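BH1974 protein (Bacillus halodurans, PDB 3ON5) probably assists the maturation of a molybdenum-containing xanthine dehydrogenase, using a Rossmann-type XdhC domain. Local coordinates at residues Pro198-Ile203 with Asp263-Ile268; Gly222-Val227 with Ala243-Val248; Leu288-Ile293 with Ser315-Ser320. All blocks are in the same frame, centred on the assembly; numbering follows the deposited sequence.

Interaction 1 (Pro198-Ile203 with Asp263-Ile268)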
ATOM      1  N   PRO A 198      11.940 -17.132 -27.795  1.00 50.95           N
ATOM      2  CA  PRO A 198      12.757 -16.381 -26.822  1.00 48.71           C
ATOM      3  C   PRO A 198      12.720 -14.874 -27.129  1.00 49.26           C
ATOM      4  O   PRO A 198      12.216 -14.443 -28.175  1.00 49.48           O
ATOM      5  CB  PRO A 198      14.166 -16.977 -26.993  1.00 50.99           C
ATOM      6  CG  PRO A 198      14.027 -18.119 -27.976  1.00 56.47           C
ATOM      7  CD  PRO A 198      12.796 -17.832 -28.773  1.00 52.87           C
ATOM      8  N   LYS A 199      13.230 -14.067 -26.207  1.00 42.63           N
ATOM      9  CA  LYS A 199      13.261 -12.616 -26.370  1.00 40.90           C
ATOM     10  C   LYS A 199      14.063 -12.159 -27.611  1.00 45.27           C
ATOM     11  O   LYS A 199      15.091 -12.738 -27.960  1.00 47.65           O
ATOM     12  CB  LYS A 199      13.877 -11.954 -25.120  1.00 40.76           C
ATOM     13  CG  LYS A 199      12.956 -11.889 -23.935  1.00 39.40           C
ATOM     14  CD  LYS A 199      13.619 -11.156 -22.808  1.00 46.58           C
ATOM     15  CE  LYS A 199      12.676 -10.905 -21.663  1.00 56.51           C
ATOM     16  NZ  LYS A 199      13.356 -10.158 -20.573  1.00 75.45           N
ATOM     17  N   GLU A 200      13.596 -11.102 -28.242  1.00 40.38           N
ATOM     18  CA  GLU A 200      14.293 -10.431 -29.325  1.00 40.63           C
ATOM     19  C   GLU A 200      15.525  -9.777 -28.743  1.00 47.20           C
ATOM     20  O   GLU A 200      15.474  -9.276 -27.613  1.00 47.45           O
ATOM     21  CB  GLU A 200      13.381  -9.408 -30.030  1.00 42.39           C
ATOM     22  CG  GLU A 200      12.154 -10.003 -30.718  1.00 52.51           C
ATOM     23  CD  GLU A 200      12.376 -10.993 -31.853  1.00 78.41           C
ATOM     24  OE1 GLU A 200      13.507 -11.080 -32.385  1.00 80.05           O
ATOM     25  OE2 GLU A 200      11.387 -11.651 -32.247  1.00 76.07           O
ATOM     26  N   ARG A 201      16.658  -9.849 -29.454  1.00 44.14           N
ATOM     27  CA  ARG A 201      17.904  -9.297 -28.937  1.00 42.20           C
ATOM     28  C   ARG A 201      18.177  -7.931 -29.498  1.00 43.27           C
ATOM     29  O   ARG A 201      17.972  -7.697 -30.681  1.00 43.48           O
ATOM     30  CB  ARG A 201      19.052 -10.230 -29.259  1.00 42.94           C
ATOM     31  CG  ARG A 201      19.410 -11.140 -28.112  1.00 52.63           C
ATOM     32  CD  ARG A 201      19.922 -12.475 -28.580  1.00 55.60           C
ATOM     33  NE  ARG A 201      21.036 -12.428 -29.527  1.00 59.03           N
ATOM     34  CZ  ARG A 201      22.290 -12.721 -29.209  1.00 68.45           C
ATOM     35  NH1 ARG A 201      22.603 -13.049 -27.956  1.00 56.33           N
ATOM     36  NH2 ARG A 201      23.240 -12.728 -30.149  1.00 41.73           N
ATOM     37  N   LEU A 202      18.626  -7.026 -28.625  1.00 38.30           N
ATOM     38  CA  LEU A 202      19.023  -5.667 -28.961  1.00 38.21           C
ATOM     39  C   LEU A 202      20.442  -5.466 -28.497  1.00 43.00           C
ATOM     40  O   LEU A 202      20.706  -5.431 -27.285  1.00 42.48           O
ATOM     41  CB  LEU A 202      18.080  -4.626 -28.360  1.00 37.79           C
ATOM     42  CG  LEU A 202      18.418  -3.166 -28.653  1.00 42.04           C
ATOM     43  CD1 LEU A 202      18.175  -2.834 -30.109  1.00 42.21           C
ATOM     44  CD2 LEU A 202      17.617  -2.244 -27.762  1.00 42.65           C
ATOM     45  N   ILE A 203      21.369  -5.406 -29.473  1.00 39.99           N
ATOM     46  CA  ILE A 203      22.804  -5.281 -29.248  1.00 39.36           C
ATOM     47  C   ILE A 203      23.159  -3.809 -29.414  1.00 42.53           C
ATOM     48  O   ILE A 203      23.081  -3.265 -30.519  1.00 43.26           O
ATOM     49  CB  ILE A 203      23.595  -6.226 -30.197  1.00 43.27           C
ATOM     50  CG1 ILE A 203      23.019  -7.662 -30.134  1.00 42.62           C
ATOM     51  CG2 ILE A 203      25.118  -6.186 -29.883  1.00 44.22           C
ATOM     52  CD1 ILE A 203      23.486  -8.632 -31.119  1.00 59.63           C
ATOM     53  N   ASP A 263      18.505 -12.399 -36.931  1.00 63.70           N
ATOM     54  CA  ASP A 263      17.243 -11.948 -36.342  1.00 62.48           C
ATOM     55  C   ASP A 263      17.483 -10.901 -35.214  1.00 63.97           C
ATOM     56  O   ASP A 263      16.516 -10.434 -34.592  1.00 64.36           O
ATOM     57  CB  ASP A 263      16.429 -13.149 -35.806  1.00 64.49           C
ATOM     58  CG  ASP A 263      17.098 -14.028 -34.750  1.00 81.72           C
ATOM     59  OD1 ASP A 263      18.272 -14.412 -34.952  1.00 83.61           O
ATOM     60  OD2 ASP A 263      16.399 -14.435 -33.780  1.00 89.06           O
ATOM     61  N   ASP A 264      18.760 -10.505 -34.989  1.00 56.45           N
ATOM     62  CA  ASP A 264      19.125  -9.523 -33.969  1.00 52.86           C
ATOM     63  C   ASP A 264      18.930  -8.080 -34.478  1.00 53.61           C
ATOM     64  O   ASP A 264      18.893  -7.827 -35.694  1.00 53.78           O
ATOM     65  CB  ASP A 264      20.591  -9.721 -33.504  1.00 53.98           C
ATOM     66  CG  ASP A 264      20.885 -10.970 -32.687  1.00 58.56           C
ATOM     67  OD1 ASP A 264      19.958 -11.476 -32.009  1.00 58.50           O
ATOM     68  OD2 ASP A 264      22.057 -11.394 -32.658  1.00 62.37           O
ATOM     69  N   PHE A 265      18.831  -7.140 -33.509  1.00 47.20           N
ATOM     70  CA  PHE A 265      18.701  -5.689 -33.685  1.00 47.28           C
ATOM     71  C   PHE A 265      19.971  -5.009 -33.189  1.00 50.47           C
ATOM     72  O   PHE A 265      20.367  -5.206 -32.037  1.00 49.04           O
ATOM     73  CB  PHE A 265      17.456  -5.144 -32.938  1.00 48.10           C
ATOM     74  CG  PHE A 265      16.136  -5.697 -33.420  1.00 49.93           C
ATOM     75  CD1 PHE A 265      15.672  -6.932 -32.973  1.00 51.92           C
ATOM     76  CD2 PHE A 265      15.337  -4.969 -34.290  1.00 53.16           C
ATOM     77  CE1 PHE A 265      14.465  -7.461 -33.446  1.00 52.71           C
ATOM     78  CE2 PHE A 265      14.119  -5.489 -34.749  1.00 55.95           C
ATOM     79  CZ  PHE A 265      13.696  -6.735 -34.325  1.00 52.89           C
ATOM     80  N   VAL A 266      20.621  -4.232 -34.053  1.00 47.95           N
ATOM     81  CA  VAL A 266      21.859  -3.561 -33.679  1.00 47.92           C
ATOM     82  C   VAL A 266      21.606  -2.055 -33.605  1.00 52.96           C
ATOM     83  O   VAL A 266      20.903  -1.478 -34.451  1.00 53.87           O
ATOM     84  CB  VAL A 266      23.042  -3.901 -34.620  1.00 52.30           C
ATOM     85  CG1 VAL A 266      24.302  -3.129 -34.222  1.00 52.30           C
ATOM     86  CG2 VAL A 266      23.321  -5.406 -34.623  1.00 51.37           C
ATOM     87  N   LEU A 267      22.210  -1.427 -32.581  1.00 48.60           N
ATOM     88  CA  LEU A 267      22.138  -0.002 -32.316  1.00 48.72           C
ATOM     89  C   LEU A 267      23.547   0.523 -32.048  1.00 54.52           C
ATOM     90  O   LEU A 267      24.170   0.144 -31.054  1.00 55.02           O
ATOM     91  CB  LEU A 267      21.204   0.172 -31.128  1.00 47.45           C
ATOM     92  CG  LEU A 267      20.334   1.408 -31.020  1.00 51.62           C
ATOM     93  CD1 LEU A 267      19.645   1.758 -32.321  1.00 51.74           C
ATOM     94  CD2 LEU A 267      19.300   1.138 -30.036  1.00 53.72           C
ATOM     95  N   ILE A 268      24.084   1.300 -33.004  1.00 51.05           N
ATOM     96  CA  ILE A 268      25.428   1.878 -33.006  1.00 50.90           C
ATOM     97  C   ILE A 268      25.337   3.304 -32.458  1.00 58.31           C
ATOM     98  O   ILE A 268      24.834   4.200 -33.149  1.00 60.86           O
ATOM     99  CB  ILE A 268      26.041   1.837 -34.447  1.00 54.56           C
ATOM    100  CG1 ILE A 268      25.873   0.465 -35.131  1.00 54.43           C
ATOM    101  CG2 ILE A 268      27.484   2.268 -34.437  1.00 54.86           C
ATOM    102  CD1 ILE A 268      26.402   0.391 -36.587  1.00 56.43           C
TER
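Arg201 runs obliquely past Asp264, and its atoms from CB to NE pass the same carboxylate oxygen before it ends in a two-nitrogen salt bridge, at the start of two parallel strands, 200-203 and 265-268. Its CB is already 3.2 Å from Asp264 OD1. CG passes the same oxygen at greater distance, and CD comes to 3.6 Å from Asp264 OD1. Bends at chi2 and chi3 (54° at the latter) turn the chain so that the guanidinium edge faces the carboxylate. Arg201 NE then gives a 2.9 Å bond to Asp264 OD1, fairly straight at 162°, and NH2 a second of 3.1 Å to Asp264 OD2. Both oxygens are met on their syn sides but out of the carboxylate plane, because the two flat groups are turned 41° apart. Asp264 OD2 also accepts the backbone N-H of Arg261, and Ile203 CD1 packs beside the same oxygen. Beyond the salt bridge the backbones zip together: Phe265 N bonds to Arg201 O, Ile203 N to Phe265 O (2.8 Å) and Leu267 N to Ile203 O. On the face carrying Leu202 and Phe265, Leu202 CD1 rests 3.7 Å from Phe265 CB, and both side chains touch Leu337 of helix 326-343. With both oxygens bonded, the carboxylate is fixed in its rotation, and the Arg201 charge and the Arg261 N-H would be expected to favour an ionised Asp264 despite its burial.

Interaction 2 (Gly222-Val227 with Ala243-Val248)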
ATOM      1  N   GLY A 222      10.389  -5.713 -23.662  1.00 46.88           N
ATOM      2  CA  GLY A 222      10.640  -7.139 -23.853  1.00 46.49           C
ATOM      3  C   GLY A 222      11.868  -7.597 -24.615  1.00 52.70           C
ATOM      4  O   GLY A 222      11.946  -8.769 -25.020  1.00 54.67           O
ATOM      5  N   PHE A 223      12.849  -6.704 -24.792  1.00 46.81           N
ATOM      6  CA  PHE A 223      14.078  -7.072 -25.467  1.00 44.42           C
ATOM      7  C   PHE A 223      15.123  -7.618 -24.536  1.00 47.01           C
ATOM      8  O   PHE A 223      15.245  -7.190 -23.380  1.00 46.93           O
ATOM      9  CB  PHE A 223      14.684  -5.868 -26.177  1.00 46.27           C
ATOM     10  CG  PHE A 223      13.993  -5.430 -27.438  1.00 47.67           C
ATOM     11  CD1 PHE A 223      14.296  -6.024 -28.660  1.00 50.23           C
ATOM     12  CD2 PHE A 223      13.109  -4.368 -27.423  1.00 49.92           C
ATOM     13  CE1 PHE A 223      13.677  -5.595 -29.833  1.00 51.85           C
ATOM     14  CE2 PHE A 223      12.491  -3.938 -28.599  1.00 53.83           C
ATOM     15  CZ  PHE A 223      12.770  -4.556 -29.791  1.00 52.08           C
ATOM     16  N   TYR A 224      15.924  -8.553 -25.066  1.00 43.49           N
ATOM     17  CA  TYR A 224      17.143  -9.040 -24.418  1.00 42.00           C
ATOM     18  C   TYR A 224      18.200  -8.000 -24.766  1.00 44.03           C
ATOM     19  O   TYR A 224      18.433  -7.768 -25.950  1.00 44.92           O
ATOM     20  CB  TYR A 224      17.496 -10.468 -24.850  1.00 42.05           C
ATOM     21  CG  TYR A 224      18.690 -11.045 -24.120  1.00 41.61           C
ATOM     22  CD1 TYR A 224      18.526 -11.771 -22.947  1.00 41.61           C
ATOM     23  CD2 TYR A 224      19.985 -10.911 -24.635  1.00 42.84           C
ATOM     24  CE1 TYR A 224      19.617 -12.351 -22.299  1.00 41.07           C
ATOM     25  CE2 TYR A 224      21.083 -11.467 -23.985  1.00 43.24           C
ATOM     26  CZ  TYR A 224      20.891 -12.189 -22.821  1.00 48.13           C
ATOM     27  OH  TYR A 224      21.956 -12.751 -22.183  1.00 50.34           O
ATOM     28  N   THR A 225      18.726  -7.275 -23.770  1.00 38.44           N
ATOM     29  CA  THR A 225      19.646  -6.183 -24.049  1.00 38.49           C
ATOM     30  C   THR A 225      21.095  -6.555 -23.711  1.00 42.36           C
ATOM     31  O   THR A 225      21.390  -7.063 -22.625  1.00 40.86           O
ATOM     32  CB  THR A 225      19.239  -4.905 -23.299  1.00 42.84           C
ATOM     33  OG1 THR A 225      19.061  -5.225 -21.926  1.00 42.82           O
ATOM     34  CG2 THR A 225      17.945  -4.283 -23.849  1.00 40.86           C
ATOM     35  N   VAL A 226      21.987  -6.290 -24.692  1.00 39.07           N
ATOM     36  CA  VAL A 226      23.434  -6.450 -24.605  1.00 39.98           C
ATOM     37  C   VAL A 226      24.041  -5.062 -24.825  1.00 45.07           C
ATOM     38  O   VAL A 226      23.790  -4.426 -25.851  1.00 46.32           O
ATOM     39  CB  VAL A 226      24.039  -7.536 -25.574  1.00 44.11           C
ATOM     40  CG1 VAL A 226      25.567  -7.543 -25.536  1.00 44.14           C
ATOM     41  CG2 VAL A 226      23.493  -8.923 -25.261  1.00 43.15           C
ATOM     42  N   VAL A 227      24.794  -4.585 -23.834  1.00 40.10           N
ATOM     43  CA  VAL A 227      25.517  -3.312 -23.867  1.00 39.29           C
ATOM     44  C   VAL A 227      26.978  -3.619 -23.961  1.00 43.49           C
ATOM     45  O   VAL A 227      27.486  -4.397 -23.146  1.00 43.15           O
ATOM     46  CB  VAL A 227      25.219  -2.397 -22.651  1.00 41.89           C
ATOM     47  CG1 VAL A 227      26.030  -1.099 -22.731  1.00 42.88           C
ATOM     48  CG2 VAL A 227      23.731  -2.114 -22.518  1.00 40.02           C
ATOM     49  N   ALA A 243      20.047  -4.260 -18.152  1.00 44.91           N
ATOM     50  CA  ALA A 243      20.819  -4.922 -19.199  1.00 43.30           C
ATOM     51  C   ALA A 243      21.075  -6.350 -18.812  1.00 46.20           C
ATOM     52  O   ALA A 243      21.436  -6.622 -17.665  1.00 47.28           O
ATOM     53  CB  ALA A 243      22.139  -4.196 -19.460  1.00 44.56           C
ATOM     54  N   ASP A 244      20.853  -7.265 -19.753  1.00 40.31           N
ATOM     55  CA  ASP A 244      21.053  -8.694 -19.567  1.00 39.04           C
ATOM     56  C   ASP A 244      22.550  -9.015 -19.598  1.00 44.84           C
ATOM     57  O   ASP A 244      23.024  -9.834 -18.816  1.00 46.09           O
ATOM     58  CB  ASP A 244      20.290  -9.456 -20.638  1.00 40.19           C
ATOM     59  CG  ASP A 244      18.797  -9.216 -20.547  1.00 50.82           C
ATOM     60  OD1 ASP A 244      18.135  -9.916 -19.749  1.00 50.22           O
ATOM     61  OD2 ASP A 244      18.301  -8.262 -21.209  1.00 59.50           O
ATOM     62  N   GLU A 245      23.303  -8.333 -20.471  1.00 40.57           N
ATOM     63  CA  GLU A 245      24.753  -8.468 -20.587  1.00 39.14           C
ATOM     64  C   GLU A 245      25.393  -7.120 -20.771  1.00 41.91           C
ATOM     65  O   GLU A 245      24.880  -6.295 -21.522  1.00 42.63           O
ATOM     66  CB  GLU A 245      25.164  -9.387 -21.756  1.00 40.34           C
ATOM     67  CG  GLU A 245      24.757 -10.841 -21.629  1.00 45.69           C
ATOM     68  CD  GLU A 245      25.208 -11.710 -22.790  1.00 64.29           C
ATOM     69  OE1 GLU A 245      26.436 -11.800 -23.022  1.00 67.68           O
ATOM     70  OE2 GLU A 245      24.336 -12.344 -23.433  1.00 50.12           O
ATOM     71  N   ILE A 246      26.508  -6.899 -20.080  1.00 37.62           N
ATOM     72  CA  ILE A 246      27.363  -5.725 -20.213  1.00 38.07           C
ATOM     73  C   ILE A 246      28.747  -6.294 -20.560  1.00 43.26           C
ATOM     74  O   ILE A 246      29.333  -6.961 -19.706  1.00 45.24           O
ATOM     75  CB  ILE A 246      27.353  -4.767 -18.971  1.00 40.88           C
ATOM     76  CG1 ILE A 246      25.935  -4.430 -18.461  1.00 38.94           C
ATOM     77  CG2 ILE A 246      28.184  -3.501 -19.243  1.00 43.46           C
ATOM     78  CD1 ILE A 246      25.911  -3.731 -17.107  1.00 39.34           C
ATOM     79  N   ILE A 247      29.229  -6.128 -21.806  1.00 37.80           N
ATOM     80  CA  ILE A 247      30.531  -6.699 -22.210  1.00 37.80           C
ATOM     81  C   ILE A 247      31.554  -5.557 -22.486  1.00 40.86           C
ATOM     82  O   ILE A 247      31.394  -4.792 -23.439  1.00 40.62           O
ATOM     83  CB  ILE A 247      30.338  -7.630 -23.436  1.00 40.56           C
ATOM     84  CG1 ILE A 247      29.390  -8.798 -23.043  1.00 40.01           C
ATOM     85  CG2 ILE A 247      31.679  -8.134 -23.971  1.00 41.16           C
ATOM     86  CD1 ILE A 247      28.678  -9.531 -24.178  1.00 45.83           C
ATOM     87  N   VAL A 248      32.600  -5.460 -21.638  1.00 36.98           N
ATOM     88  CA  VAL A 248      33.624  -4.410 -21.754  1.00 37.29           C
ATOM     89  C   VAL A 248      34.733  -4.926 -22.697  1.00 45.07           C
ATOM     90  O   VAL A 248      35.511  -5.799 -22.331  1.00 47.07           O
ATOM     91  CB  VAL A 248      34.191  -3.920 -20.390  1.00 39.59           C
ATOM     92  CG1 VAL A 248      35.105  -2.724 -20.575  1.00 40.57           C
ATOM     93  CG2 VAL A 248      33.082  -3.551 -19.430  1.00 37.60           C
TER
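Tyr224 lays one face of its ring on the side chain of Asp244, whose CB sits 3.6 Å from the Tyr224 ring centroid in a CH-pi contact. The Asp244 carboxylate stacks nearly parallel to the ring, 17° from it. With its CG opposite the backbone N (chi1 -176°), the Tyr224 ring reaches over Asp244 toward Glu245, and Tyr224 OH bonds to Glu245 OE2 at 2.7 Å on the anti side of the carboxylate. Asp244 OD2 is gripped twice, by Thr225 N (2.8 Å) and by Thr225 OG1 (3.2 Å), the two donors arriving from opposite faces of the carboxylate. Thr225 O answers by accepting from both Asp244 N and Glu245 N, so the two chains are tied side to side just where strand 245-248 begins. Regular parallel pairing follows, with Val227 N bonded to Glu245 O and Ile247 N to Val227 O. Val226 CG1 meets Ile247 CD1 at 3.9 Å on the Tyr224 side, beside Phe258. On the other face, Val227 CG2 touches Ala243 CB, and both residues pack on Val215 of helix 211-221. Strand 245-248 is an outermost strand of the parallel sheet within this chain, and strand 223-229 pairs on with strand 200-205.

Interaction 3 (Leu288-Ile293 with Ser315-Ser320)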
ATOM      1  N   LEU A 288      21.011  -8.692 -41.539  1.00 76.05           N
ATOM      2  CA  LEU A 288      20.522  -8.257 -40.217  1.00 72.12           C
ATOM      3  C   LEU A 288      19.114  -7.706 -40.281  1.00 74.13           C
ATOM      4  O   LEU A 288      18.722  -7.069 -41.265  1.00 77.01           O
ATOM      5  CB  LEU A 288      21.434  -7.197 -39.578  1.00 70.88           C
ATOM      6  CG  LEU A 288      22.482  -7.698 -38.606  1.00 73.41           C
ATOM      7  CD1 LEU A 288      23.647  -6.755 -38.550  1.00 74.04           C
ATOM      8  CD2 LEU A 288      21.896  -7.917 -37.229  1.00 72.40           C
ATOM      9  N   ARG A 289      18.366  -7.950 -39.202  1.00 65.19           N
ATOM     10  CA  ARG A 289      16.999  -7.494 -39.004  1.00 62.95           C
ATOM     11  C   ARG A 289      16.943  -5.964 -39.005  1.00 62.51           C
ATOM     12  O   ARG A 289      16.092  -5.379 -39.678  1.00 62.62           O
ATOM     13  CB  ARG A 289      16.497  -8.064 -37.662  1.00 61.82           C
ATOM     14  CG  ARG A 289      15.044  -7.815 -37.313  1.00 74.25           C
ATOM     15  CD  ARG A 289      14.062  -8.716 -38.035  1.00 91.89           C
ATOM     16  NE  ARG A 289      12.692  -8.511 -37.560  1.00100.60           N
ATOM     17  CZ  ARG A 289      12.158  -9.151 -36.523  1.00113.07           C
ATOM     18  NH1 ARG A 289      12.877 -10.033 -35.835  1.00 98.44           N
ATOM     19  NH2 ARG A 289      10.907  -8.906 -36.158  1.00 99.28           N
ATOM     20  N   TYR A 290      17.900  -5.326 -38.289  1.00 55.39           N
ATOM     21  CA  TYR A 290      17.949  -3.882 -38.083  1.00 53.23           C
ATOM     22  C   TYR A 290      19.345  -3.362 -37.701  1.00 54.78           C
ATOM     23  O   TYR A 290      19.990  -3.979 -36.853  1.00 54.68           O
ATOM     24  CB  TYR A 290      16.970  -3.590 -36.923  1.00 50.72           C
ATOM     25  CG  TYR A 290      16.931  -2.171 -36.422  1.00 49.89           C
ATOM     26  CD1 TYR A 290      16.076  -1.239 -36.989  1.00 52.70           C
ATOM     27  CD2 TYR A 290      17.690  -1.778 -35.324  1.00 49.03           C
ATOM     28  CE1 TYR A 290      16.004   0.063 -36.506  1.00 53.33           C
ATOM     29  CE2 TYR A 290      17.650  -0.472 -34.850  1.00 49.77           C
ATOM     30  CZ  TYR A 290      16.793   0.441 -35.435  1.00 58.16           C
ATOM     31  OH  TYR A 290      16.721   1.722 -34.962  1.00 61.95           O
ATOM     32  N   ILE A 291      19.773  -2.199 -38.276  1.00 49.59           N
ATOM     33  CA  ILE A 291      21.008  -1.456 -37.947  1.00 48.68           C
ATOM     34  C   ILE A 291      20.623   0.008 -37.824  1.00 52.18           C
ATOM     35  O   ILE A 291      20.206   0.628 -38.802  1.00 50.92           O
ATOM     36  CB  ILE A 291      22.224  -1.640 -38.902  1.00 53.43           C
ATOM     37  CG1 ILE A 291      22.585  -3.117 -39.137  1.00 53.60           C
ATOM     38  CG2 ILE A 291      23.444  -0.826 -38.396  1.00 53.51           C
ATOM     39  CD1 ILE A 291      23.552  -3.314 -40.301  1.00 61.77           C
ATOM     40  N   GLY A 292      20.712   0.524 -36.613  1.00 50.04           N
ATOM     41  CA  GLY A 292      20.376   1.909 -36.337  1.00 51.74           C
ATOM     42  C   GLY A 292      21.619   2.644 -35.897  1.00 59.45           C
ATOM     43  O   GLY A 292      22.323   2.169 -34.998  1.00 57.89           O
ATOM     44  N   ILE A 293      21.930   3.781 -36.560  1.00 58.70           N
ATOM     45  CA  ILE A 293      23.118   4.551 -36.210  1.00 59.01           C
ATOM     46  C   ILE A 293      22.686   5.949 -35.787  1.00 65.86           C
ATOM     47  O   ILE A 293      22.014   6.657 -36.542  1.00 67.04           O
ATOM     48  CB  ILE A 293      24.185   4.605 -37.338  1.00 62.99           C
ATOM     49  CG1 ILE A 293      24.392   3.237 -37.984  1.00 62.36           C
ATOM     50  CG2 ILE A 293      25.508   5.202 -36.803  1.00 63.49           C
ATOM     51  CD1 ILE A 293      25.308   3.259 -39.153  1.00 67.42           C
ATOM     52  N   SER A 315      19.152   5.505 -40.431  1.00 74.49           N
ATOM     53  CA  SER A 315      19.884   6.699 -40.022  1.00 75.23           C
ATOM     54  C   SER A 315      19.209   7.899 -40.678  1.00 81.89           C
ATOM     55  O   SER A 315      19.070   7.899 -41.903  1.00 83.68           O
ATOM     56  CB  SER A 315      21.373   6.622 -40.344  1.00 78.75           C
ATOM     57  OG  SER A 315      22.100   7.583 -39.591  1.00 83.94           O
ATOM     58  N   PRO A 316      18.659   8.858 -39.879  1.00 77.84           N
ATOM     59  CA  PRO A 316      18.747   8.973 -38.407  1.00 74.79           C
ATOM     60  C   PRO A 316      17.914   7.890 -37.730  1.00 73.95           C
ATOM     61  O   PRO A 316      16.924   7.388 -38.287  1.00 74.59           O
ATOM     62  CB  PRO A 316      18.215  10.391 -38.126  1.00 77.77           C
ATOM     63  CG  PRO A 316      18.272  11.102 -39.444  1.00 85.14           C
ATOM     64  CD  PRO A 316      17.975  10.031 -40.445  1.00 81.16           C
ATOM     65  N   VAL A 317      18.358   7.481 -36.550  1.00 64.98           N
ATOM     66  CA  VAL A 317      17.705   6.385 -35.879  1.00 61.56           C
ATOM     67  C   VAL A 317      16.386   6.898 -35.210  1.00 66.36           C
ATOM     68  O   VAL A 317      16.264   8.085 -34.883  1.00 67.37           O
ATOM     69  CB  VAL A 317      18.687   5.717 -34.893  1.00 61.86           C
ATOM     70  CG1 VAL A 317      18.963   6.570 -33.664  1.00 60.54           C
ATOM     71  CG2 VAL A 317      18.223   4.327 -34.512  1.00 59.65           C
ATOM     72  N   GLY A 318      15.405   5.996 -35.119  1.00 61.23           N
ATOM     73  CA  GLY A 318      14.099   6.265 -34.539  1.00 60.47           C
ATOM     74  C   GLY A 318      13.118   6.981 -35.448  1.00 66.99           C
ATOM     75  O   GLY A 318      13.493   7.514 -36.504  1.00 69.12           O
ATOM     76  N   LEU A 319      11.842   7.019 -35.019  1.00 62.41           N
ATOM     77  CA  LEU A 319      10.772   7.716 -35.732  1.00 64.20           C
ATOM     78  C   LEU A 319      11.011   9.225 -35.682  1.00 70.88           C
ATOM     79  O   LEU A 319      11.625   9.715 -34.716  1.00 69.62           O
ATOM     80  CB  LEU A 319       9.393   7.368 -35.151  1.00 62.97           C
ATOM     81  CG  LEU A 319       9.009   5.892 -35.094  1.00 64.76           C
ATOM     82  CD1 LEU A 319       7.582   5.755 -34.636  1.00 64.01           C
ATOM     83  CD2 LEU A 319       9.177   5.213 -36.449  1.00 66.95           C
ATOM     84  N   SER A 320      10.593   9.968 -36.724  1.00 69.88           N
ATOM     85  CA  SER A 320      10.906  11.388 -36.659  1.00 71.56           C
ATOM     86  C   SER A 320       9.797  12.092 -35.907  1.00 75.75           C
ATOM     87  O   SER A 320       8.742  12.402 -36.464  1.00 78.13           O
ATOM     88  CB  SER A 320      11.142  11.994 -38.033  1.00 78.27           C
ATOM     89  OG  SER A 320      11.804  13.234 -37.837  1.00 90.72           O
TER
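A small, mostly apolar contact joins strand 290-293 to the loop that leaves strand 313-314 toward helix 326-343, at the carboxyl-terminal side of the sheet. The two chain directions lie 107° apart, so the loop turns across the strand instead of extending the sheet. Val317 carries most of the contact. Its CG2, anti to the backbone N, lies 3.7 Å from Gly292 CA and 4.2 Å from Tyr290 CZ, the tyrosine and valine side chains crossing at about a right angle. The Tyr290 hydroxyl is hydrogen-bonded to Gln336 OE1, an acceptor it shares with Gly318 N, so one glutamine of helix 326-343 ties the strand and the loop together. At the strand's end, Ser315 OG lies 3.2 Å from Ile293 O and is also hydrogen-bonded to Thr300 OG1. A cis peptide between Ser315 and Pro316 turns the chain between the serine and the valine. Farther on, Leu319 packs against Ile321 of a second subunit. Parallel strands linked through helices, with loops such as this one at their carboxyl ends, make up the Rossmann-type alpha/beta fold that the name of the XdhC domain implies.

All three contacts reach one six-stranded parallel sheet, interactions 1 and 2 as strand pairs and interaction 3 through strand 290-293. The order 245-248, 223-229, 200-205, 265-268, 290-293, 313-314 is the classic Rossmann 321456. Interaction 1 is its middle, where the two halves of the sheet meet; interaction 2 is nested inside the loop that interaction 1 closes. Their centres are about 9 Å apart, with a probable hydrogen bond from Leu202 N to Tyr224 O (2.8 Å). Interaction 3 follows, its centre about 12 Å from that of interaction 1, with Val266 N probably bonded to Tyr290 O (2.9 Å). Interactions 2 and 3 (centres about 18 Å apart, nearest atoms about 8 Å) do not touch.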